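Local coordinates for ringhalexin (Hemachatus haemachatus, PDB 4ZQY), which acts as an anticoagulant three-finger toxin, inhibiting activation of coagulation factor X by factor VIIa, and shows weak irreversible neurotoxicity, at residues 1-12 against 57-65. Sequence-based numbering, arbitrary orientation.
Sequences RLCLSDYSIFSE and CCARDKCNR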
ATOM      1  N   ARG A   1     -19.420  -8.793   0.657  1.00 60.23           N
ATOM      2  CA  ARG A   1     -18.114  -8.538   1.248  1.00 51.29           C
ATOM      3  C   ARG A   1     -18.297  -7.711   2.498  1.00 53.83           C
ATOM      4  O   ARG A   1     -19.172  -6.852   2.580  1.00 57.39           O
ATOM      5  CB  ARG A   1     -17.197  -7.838   0.246  1.00 74.01           C
ATOM      6  CG  ARG A   1     -15.758  -7.580   0.722  1.00 44.49           C
ATOM      7  CD  ARG A   1     -15.080  -8.868   1.198  1.00 61.62           C
ATOM      8  NE  ARG A   1     -15.114  -9.998   0.267  1.00 66.63           N
ATOM      9  CZ  ARG A   1     -14.451 -10.096  -0.874  1.00 67.81           C
ATOM     10  NH1 ARG A   1     -14.589 -11.188  -1.607  1.00 66.77           N
ATOM     11  NH2 ARG A   1     -13.650  -9.125  -1.277  1.00100.10           N
ATOM     12  N   LEU A   2     -17.484  -8.033   3.492  1.00 49.02           N
ATOM     13  CA  LEU A   2     -17.476  -7.329   4.758  1.00 36.43           C
ATOM     14  C   LEU A   2     -16.168  -6.616   4.969  1.00 46.93           C
ATOM     15  O   LEU A   2     -15.097  -7.189   4.779  1.00 52.17           O
ATOM     16  CB  LEU A   2     -17.690  -8.291   5.922  1.00 50.93           C
ATOM     17  CG  LEU A   2     -18.982  -9.070   6.107  1.00 43.83           C
ATOM     18  CD1 LEU A   2     -18.901  -9.766   7.431  1.00 32.90           C
ATOM     19  CD2 LEU A   2     -20.187  -8.162   6.041  1.00 59.69           C
ATOM     20  N   CYS A   3     -16.276  -5.339   5.302  1.00 49.03           N
ATOM     21  CA  CYS A   3     -15.127  -4.488   5.543  1.00 44.01           C
ATOM     22  C   CYS A   3     -15.219  -3.910   6.933  1.00 52.87           C
ATOM     23  O   CYS A   3     -16.267  -3.965   7.570  1.00 44.80           O
ATOM     24  CB  CYS A   3     -15.049  -3.370   4.518  1.00 32.80           C
ATOM     25  SG  CYS A   3     -14.838  -3.967   2.857  1.00 50.13           S
ATOM     26  N   LEU A   4     -14.100  -3.364   7.391  1.00 44.81           N
ATOM     27  CA  LEU A   4     -14.042  -2.705   8.676  1.00 26.91           C
ATOM     28  C   LEU A   4     -14.326  -1.237   8.469  1.00 43.58           C
ATOM     29  O   LEU A   4     -13.949  -0.664   7.445  1.00 61.71           O
ATOM     30  CB  LEU A   4     -12.681  -2.906   9.320  1.00 30.75           C
ATOM     31  CG  LEU A   4     -12.334  -4.339   9.691  1.00 27.28           C
ATOM     32  CD1 LEU A   4     -10.923  -4.381  10.242  1.00 25.78           C
ATOM     33  CD2 LEU A   4     -13.330  -4.836  10.721  1.00 45.45           C
ATOM     34  N   SER A   5     -14.997  -0.628   9.437  1.00 35.54           N
ATOM     35  CA  SER A   5     -15.252   0.801   9.380  1.00 43.68           C
ATOM     36  C   SER A   5     -14.287   1.477  10.336  1.00 58.88           C
ATOM     37  O   SER A   5     -13.843   2.604  10.104  1.00 48.15           O
ATOM     38  CB  SER A   5     -16.688   1.094   9.771  1.00 41.21           C
ATOM     39  OG  SER A   5     -17.549   0.381   8.904  1.00 79.32           O
ATOM     40  N   ASP A   6     -13.996   0.771  11.428  1.00 13.53           N
ATOM     41  CA  ASP A   6     -13.044   1.226  12.423  1.00 36.66           C
ATOM     42  C   ASP A   6     -12.378  -0.026  12.983  1.00 33.96           C
ATOM     43  O   ASP A   6     -12.977  -1.106  12.978  1.00 32.95           O
ATOM     44  CB  ASP A   6     -13.709   2.059  13.516  1.00 40.80           C
ATOM     45  CG  ASP A   6     -12.693   2.832  14.337  1.00 62.93           C
ATOM     46  OD1 ASP A   6     -12.218   3.877  13.843  1.00 85.08           O
ATOM     47  OD2 ASP A   6     -12.350   2.391  15.458  1.00 84.81           O
ATOM     48  N   TYR A   7     -11.149   0.123  13.479  1.00 40.52           N
ATOM     49  CA  TYR A   7     -10.464  -0.955  14.177  1.00 46.35           C
ATOM     50  C   TYR A   7      -9.534  -0.399  15.262  1.00 59.33           C
ATOM     51  O   TYR A   7      -8.857   0.603  15.040  1.00 53.79           O
ATOM     52  CB  TYR A   7      -9.724  -1.831  13.151  1.00 29.01           C
ATOM     53  CG  TYR A   7      -8.891  -2.991  13.673  1.00 32.00           C
ATOM     54  CD1 TYR A   7      -9.488  -4.182  14.064  1.00 51.07           C
ATOM     55  CD2 TYR A   7      -7.508  -2.906  13.736  1.00 52.30           C
ATOM     56  CE1 TYR A   7      -8.733  -5.246  14.515  1.00 82.51           C
ATOM     57  CE2 TYR A   7      -6.743  -3.964  14.188  1.00 44.29           C
ATOM     58  CZ  TYR A   7      -7.358  -5.130  14.576  1.00 80.05           C
ATOM     59  OH  TYR A   7      -6.596  -6.189  15.021  1.00 73.83           O
ATOM     60  N   SER A   8      -9.535  -1.034  16.435  1.00 50.42           N
ATOM     61  CA  SER A   8      -8.637  -0.663  17.539  1.00 45.15           C
ATOM     62  C   SER A   8      -8.321  -1.884  18.395  1.00 52.21           C
ATOM     63  O   SER A   8      -8.433  -2.996  17.881  1.00 57.33           O
ATOM     64  CB  SER A   8      -9.220   0.460  18.399  1.00 67.90           C
ATOM     65  OG  SER A   8     -10.382   0.028  19.088  1.00 95.58           O
ATOM     66  N   ILE A   9      -7.899  -1.662  19.655  1.00 94.22           N
ATOM     67  CA  ILE A   9      -7.672  -2.704  20.700  1.00113.32           C
ATOM     68  C   ILE A   9      -8.108  -4.090  20.248  1.00 92.62           C
ATOM     69  O   ILE A   9      -7.377  -4.776  19.536  1.00 67.48           O
ATOM     70  CB  ILE A   9      -8.302  -2.309  22.095  1.00105.00           C
ATOM     71  CG1 ILE A   9      -9.611  -1.531  21.943  1.00 89.80           C
ATOM     72  CG2 ILE A   9      -7.351  -1.443  22.902  1.00103.20           C
ATOM     73  CD1 ILE A   9     -10.845  -2.329  22.208  1.00 68.81           C
ATOM     74  N   PHE A  10      -9.271  -4.516  20.710  1.00103.41           N
ATOM     75  CA  PHE A  10     -10.161  -5.257  19.832  1.00141.20           C
ATOM     76  C   PHE A  10     -11.533  -4.617  19.963  1.00118.59           C
ATOM     77  O   PHE A  10     -12.389  -5.060  20.729  1.00 97.11           O
ATOM     78  CB  PHE A  10     -10.198  -6.765  20.103  1.00165.30           C
ATOM     79  CG  PHE A  10     -11.146  -7.529  19.199  1.00140.61           C
ATOM     80  CD1 PHE A  10     -10.810  -7.779  17.875  1.00116.51           C
ATOM     81  CD2 PHE A  10     -12.358  -8.011  19.677  1.00100.53           C
ATOM     82  CE1 PHE A  10     -11.667  -8.485  17.048  1.00104.24           C
ATOM     83  CE2 PHE A  10     -13.221  -8.716  18.852  1.00 55.67           C
ATOM     84  CZ  PHE A  10     -12.876  -8.954  17.540  1.00 68.19           C
ATOM     85  N   SER A  11     -11.694  -3.503  19.262  1.00 79.59           N
ATOM     86  CA  SER A  11     -13.007  -3.008  18.944  1.00 49.36           C
ATOM     87  C   SER A  11     -12.977  -2.777  17.452  1.00 63.82           C
ATOM     88  O   SER A  11     -12.253  -1.915  16.960  1.00 91.67           O
ATOM     89  CB  SER A  11     -13.310  -1.707  19.666  1.00 55.51           C
ATOM     90  OG  SER A  11     -14.645  -1.313  19.401  1.00 75.28           O
ATOM     91  N   GLU A  12     -13.741  -3.584  16.735  1.00 54.82           N
ATOM     92  CA  GLU A  12     -13.898  -3.424  15.303  1.00 51.18           C
ATOM     93  C   GLU A  12     -15.322  -3.074  14.898  1.00 51.70           C
ATOM     94  O   GLU A  12     -16.280  -3.636  15.421  1.00 79.52           O
ATOM     95  CB  GLU A  12     -13.446  -4.690  14.579  1.00 54.24           C
ATOM     96  CG  GLU A  12     -14.073  -5.955  15.096  1.00 59.85           C
ATOM     97  CD  GLU A  12     -13.579  -7.179  14.360  1.00 81.86           C
ATOM     98  OE1 GLU A  12     -12.341  -7.353  14.244  1.00 58.81           O
ATOM     99  OE2 GLU A  12     -14.437  -7.973  13.912  1.00 64.75           O
ATOM    100  N   CYS A  57      -5.583  -1.599  -0.225  1.00 62.83           N
ATOM    101  CA  CYS A  57      -6.719  -2.175  -0.906  1.00 41.46           C
ATOM    102  C   CYS A  57      -6.590  -3.690  -0.821  1.00 26.62           C
ATOM    103  O   CYS A  57      -5.559  -4.245  -1.190  1.00 59.56           O
ATOM    104  CB  CYS A  57      -6.766  -1.683  -2.359  1.00 34.03           C
ATOM    105  SG  CYS A  57      -8.269  -2.046  -3.246  1.00 62.18           S
ATOM    106  N   CYS A  58      -7.604  -4.346  -0.266  1.00 46.64           N
ATOM    107  CA  CYS A  58      -7.585  -5.798  -0.094  1.00 29.81           C
ATOM    108  C   CYS A  58      -8.972  -6.364  -0.403  1.00 36.00           C
ATOM    109  O   CYS A  58      -9.931  -5.608  -0.545  1.00 65.72           O
ATOM    110  CB  CYS A  58      -7.133  -6.167   1.329  1.00 44.79           C
ATOM    111  SG  CYS A  58      -8.113  -5.521   2.711  1.00 45.65           S
ATOM    112  N   ALA A  59      -9.074  -7.689  -0.499  1.00 66.56           N
ATOM    113  CA  ALA A  59     -10.277  -8.342  -1.021  1.00 60.21           C
ATOM    114  C   ALA A  59     -10.683  -9.571  -0.213  1.00 65.69           C
ATOM    115  O   ALA A  59     -10.976 -10.628  -0.766  1.00 55.67           O
ATOM    116  CB  ALA A  59     -10.090  -8.709  -2.480  1.00 44.61           C
ATOM    117  N   ARG A  60     -10.701  -9.421   1.103  1.00 65.94           N
ATOM    118  CA  ARG A  60     -11.190 -10.468   1.984  1.00 63.63           C
ATOM    119  C   ARG A  60     -12.022  -9.833   3.094  1.00 69.97           C
ATOM    120  O   ARG A  60     -11.935  -8.631   3.331  1.00 66.91           O
ATOM    121  CB  ARG A  60     -10.027 -11.275   2.580  1.00 68.86           C
ATOM    122  CG  ARG A  60      -9.251 -12.150   1.592  1.00 84.17           C
ATOM    123  CD  ARG A  60      -8.118 -12.948   2.280  1.00120.81           C
ATOM    124  NE  ARG A  60      -8.565 -13.988   3.214  1.00144.50           N
ATOM    125  CZ  ARG A  60      -8.817 -15.255   2.887  1.00132.69           C
ATOM    126  NH1 ARG A  60      -8.666 -15.676   1.637  1.00102.48           N
ATOM    127  NH2 ARG A  60      -9.213 -16.113   3.819  1.00126.63           N
ATOM    128  N   ASP A  61     -12.854 -10.629   3.754  1.00 63.62           N
ATOM    129  CA  ASP A  61     -13.738 -10.090   4.775  1.00 51.51           C
ATOM    130  C   ASP A  61     -12.939  -9.478   5.921  1.00 50.66           C
ATOM    131  O   ASP A  61     -12.130 -10.164   6.539  1.00 57.08           O
ATOM    132  CB  ASP A  61     -14.691 -11.155   5.310  1.00 67.15           C
ATOM    133  CG  ASP A  61     -15.783 -11.495   4.336  1.00 61.83           C
ATOM    134  OD1 ASP A  61     -15.889 -10.819   3.300  1.00 55.54           O
ATOM    135  OD2 ASP A  61     -16.551 -12.431   4.622  1.00 68.65           O
ATOM    136  N   LYS A  62     -13.163  -8.195   6.189  1.00 39.24           N
ATOM    137  CA  LYS A  62     -12.611  -7.528   7.370  1.00 60.03           C
ATOM    138  C   LYS A  62     -11.097  -7.503   7.308  1.00 48.48           C
ATOM    139  O   LYS A  62     -10.416  -7.635   8.330  1.00 42.75           O
ATOM    140  CB  LYS A  62     -13.126  -8.196   8.660  1.00 48.62           C
ATOM    141  CG  LYS A  62     -14.624  -8.026   8.827  1.00 49.74           C
ATOM    142  CD  LYS A  62     -15.261  -8.731  10.013  1.00 60.62           C
ATOM    143  CE  LYS A  62     -14.341  -9.581  10.850  1.00 71.57           C
ATOM    144  NZ  LYS A  62     -15.151 -10.167  11.973  1.00 76.91           N
ATOM    145  N   CYS A  63     -10.585  -7.347   6.089  1.00 48.95           N
ATOM    146  CA  CYS A  63      -9.153  -7.356   5.837  1.00 21.36           C
ATOM    147  C   CYS A  63      -8.430  -6.026   6.055  1.00 39.29           C
ATOM    148  O   CYS A  63      -7.226  -6.008   6.314  1.00 53.11           O
ATOM    149  CB  CYS A  63      -8.908  -7.839   4.409  1.00 33.31           C
ATOM    150  SG  CYS A  63      -9.644  -6.762   3.145  1.00 49.95           S
ATOM    151  N   ASN A  64      -9.141  -4.911   5.913  1.00 42.66           N
ATOM    152  CA  ASN A  64      -8.484  -3.610   6.040  1.00 40.52           C
ATOM    153  C   ASN A  64      -8.195  -3.164   7.478  1.00 34.57           C
ATOM    154  O   ASN A  64      -8.805  -2.219   7.961  1.00 54.68           O
ATOM    155  CB  ASN A  64      -9.280  -2.529   5.272  1.00 26.93           C
ATOM    156  CG  ASN A  64     -10.758  -2.472   5.659  1.00 38.60           C
ATOM    157  OD1 ASN A  64     -11.374  -3.492   5.982  1.00 47.06           O
ATOM    158  ND2 ASN A  64     -11.345  -1.280   5.565  1.00 40.40           N
ATOM    159  N   ARG A  65      -7.209  -3.762   8.135  1.00 40.26           N
ATOM    160  CA  ARG A  65      -6.879  -3.287   9.469  1.00 45.80           C
ATOM    161  C   ARG A  65      -5.520  -2.632   9.378  1.00 34.76           C
ATOM    162  O   ARG A  65      -5.434  -1.415   9.435  1.00 48.99           O
ATOM    163  CB  ARG A  65      -6.892  -4.414  10.516  1.00 29.46           C
ATOM    164  CG  ARG A  65      -6.688  -5.782   9.978  1.00 54.32           C
ATOM    165  CD  ARG A  65      -6.689  -6.830  11.070  1.00 86.83           C
ATOM    166  NE  ARG A  65      -6.254  -8.098  10.497  1.00119.98           N
ATOM    167  CZ  ARG A  65      -7.066  -8.978   9.919  1.00115.70           C
ATOM    168  NH1 ARG A  65      -8.373  -8.748   9.869  1.00106.92           N
ATOM    169  NH2 ARG A  65      -6.569 -10.100   9.414  1.00 88.82           N
TER
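Leu2 and Cys3 of the first strand run beside Asp61 and Lys62 in the type II turn of Arg60 to Cys63, and Lys62 N donates to Leu2 O (2.6 Å). Asp61 serves two partners through a single oxygen: OD1 accepts Leu2 N from above the carboxylate plane and forms a salt bridge with Arg1 NE (3.2 Å), at the edge of the guanidinium, near its plane. Asn64 holds Leu4 by both backbone polar atoms, its CG set between the backbone N and the carbonyl carbon (chi1 53°), which brings the amide alongside the Leu4 backbone. Asn64 OD1 takes Leu4 N on an in-plane lone pair at 3.1 Å, nearly straight. Asn64 ND2 reaches Leu4 O at 3.3 Å, tilted from the carbonyl plane, and also bonds Phe25 O. Leu4 CD2 packs crosswise on the aliphatic part of Lys62, 3.9 Å from Lys62 CG. Beyond, Lys62 NZ meets the syn lone pair of Glu12 OE2 in a salt bridge (3.0 Å). Near the C-terminus, Arg65 CB lies over one face of the Tyr7 ring, a CH-pi contact 3.8 Å from the centroid. In this three-finger fold the Cys58-Cys63 disulfide closes the C-terminal loop, and Cys3-Cys24 and Asn64 tie sheet 2-7/12-16 to central strand 23-29 of the three-stranded sheet.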